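Local coordinates for protein maleylpyruvate isomerase (Ralstonia sp., PDB 2V6K) that catalyses the glutathione-dependent isomerisation of maleylpyruvate to fumarylpyruvate in naphthalene degradation, working as a homodimeric zeta-class glutathione transferase, at residues T184-P187 against L188-A191. Sequence-based numbering, arbitrary orientation.
Sequences TPYP and LIRA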
loop_
_atom_site.group_PDB
_atom_site.type_symbol
_atom_site.label_atom_id
_atom_site.label_comp_id
_atom_site.label_asym_id
_atom_site.label_seq_id
_atom_site.Cartn_x
_atom_site.Cartn_y
_atom_site.Cartn_z
ATOM N N THR A 184 -8.433 23.143 4.191
ATOM C CA THR A 184 -8.822 23.808 5.436
ATOM C C THR A 184 -9.131 22.826 6.582
ATOM O O THR A 184 -8.726 23.075 7.714
ATOM C CB THR A 184 -9.999 24.788 5.232
ATOM O OG1 THR A 184 -9.716 25.643 4.122
ATOM C CG2 THR A 184 -10.216 25.652 6.481
ATOM N N PRO A 185 -9.862 21.722 6.306
ATOM C CA PRO A 185 -10.179 20.796 7.403
ATOM C C PRO A 185 -9.005 20.064 8.049
ATOM O O PRO A 185 -9.211 19.354 9.037
ATOM C CB PRO A 185 -11.105 19.771 6.736
ATOM C CG PRO A 185 -11.669 20.490 5.559
ATOM C CD PRO A 185 -10.521 21.299 5.055
ATOM N N TYR A 186 -7.800 20.230 7.508
ATOM C CA TYR A 186 -6.639 19.452 7.956
ATOM C C TYR A 186 -5.494 20.332 8.448
ATOM O O TYR A 186 -4.406 20.305 7.880
ATOM C CB TYR A 186 -6.170 18.506 6.837
ATOM C CG TYR A 186 -7.326 17.830 6.149
ATOM C CD1 TYR A 186 -8.099 16.892 6.821
ATOM C CD2 TYR A 186 -7.668 18.150 4.838
ATOM C CE1 TYR A 186 -9.180 16.291 6.220
ATOM C CE2 TYR A 186 -8.754 17.542 4.217
ATOM C CZ TYR A 186 -9.500 16.614 4.920
ATOM O OH TYR A 186 -10.580 16.000 4.330
ATOM N N PRO A 187 -5.725 21.110 9.520
ATOM C CA PRO A 187 -4.669 22.002 9.989
ATOM C C PRO A 187 -3.418 21.283 10.485
ATOM O O PRO A 187 -2.319 21.818 10.354
ATOM C CB PRO A 187 -5.338 22.760 11.141
ATOM C CG PRO A 187 -6.424 21.844 11.611
ATOM C CD PRO A 187 -6.937 21.225 10.350
ATOM N N LEU A 188 -3.579 20.090 11.049
ATOM C CA LEU A 188 -2.424 19.374 11.579
ATOM C C LEU A 188 -1.561 18.865 10.435
ATOM O O LEU A 188 -0.335 18.998 10.470
ATOM C CB LEU A 188 -2.845 18.257 12.538
ATOM C CG LEU A 188 -3.676 18.696 13.760
ATOM C CD1 LEU A 188 -4.071 17.497 14.603
ATOM C CD2 LEU A 188 -2.968 19.748 14.619
ATOM N N ILE A 189 -2.206 18.330 9.403
ATOM C CA ILE A 189 -1.514 17.943 8.181
ATOM C C ILE A 189 -0.828 19.152 7.542
ATOM O O ILE A 189 0.340 19.070 7.146
ATOM C CB ILE A 189 -2.489 17.254 7.192
ATOM C CG1 ILE A 189 -2.785 15.825 7.664
ATOM C CG2 ILE A 189 -1.937 17.245 5.770
ATOM C CD1 ILE A 189 -3.885 15.117 6.873
ATOM N N ARG A 190 -1.528 20.283 7.465
ATOM C CA ARG A 190 -0.933 21.475 6.869
ATOM C C ARG A 190 0.301 21.921 7.653
ATOM O O ARG A 190 1.308 22.318 7.059
ATOM C CB ARG A 190 -1.960 22.605 6.762
ATOM C CG ARG A 190 -2.955 22.403 5.618
ATOM C CD ARG A 190 -3.873 23.602 5.438
ATOM N NE ARG A 190 -5.013 23.624 6.364
ATOM C CZ ARG A 190 -5.127 24.429 7.418
ATOM N NH1 ARG A 190 -4.159 25.288 7.731
ATOM N NH2 ARG A 190 -6.220 24.375 8.172
ATOM N N ALA A 191 0.239 21.826 8.981
ATOM C CA ALA A 191 1.376 22.211 9.821
ATOM C C ALA A 191 2.558 21.257 9.643
ATOM O O ALA A 191 3.703 21.698 9.596
ATOM C CB ALA A 191 0.969 22.309 11.277
#
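The guanidinium of R190 lies with one face over P187, whose CA is 3.4 Å from NH2. At its edge, in the guanidinium plane, is the carbonyl oxygen of T184. R190 NH2 donates to T184 O at 2.9 Å, with an N-H...O angle of 158°. This donor is tilted 29° from the carbonyl plane of T184. The arginine chain bends at chi3 (-82°), which folds its end back over the start of the helix toward the preceding loop. There NE makes a second hydrogen bond, to the carbonyl oxygen of L183, so two successive backbone carbonyls of the loop are held by one side chain. The other flat group, the Y186 ring, has P185 CB over the centre of one face. I189 CD1 comes near the ring obliquely. Y186 CB and I189 CB touch at 3.9 Å.

Y186 is the N-cap residue of helix 187-196. Its carbonyl oxygen accepts from R190 N at 2.9 Å, and P187 O accepts from A191 N at the same distance. These are the first i to i+4 bonds of the helix. P187 has no N-H to offer, as suits the first turn of a helix. The next two amides, of L188 and I189, bond to the carboxylate of E144 on helix 125-149. Y186 OH bonds to D141 of that same helix, while I189 packs on F140 and on L169 and V173 of helix 164-178.

The contact thus closes the loop onto the helix start within the all-helical C-terminal domain of the GST fold. The carboxylate of E144, bonded to the first amides of the helix, would probably be stabilised by the positive end of the helix dipole. R190 ties the loop to the first turn, and its charge probably strengthens both carbonyl bonds.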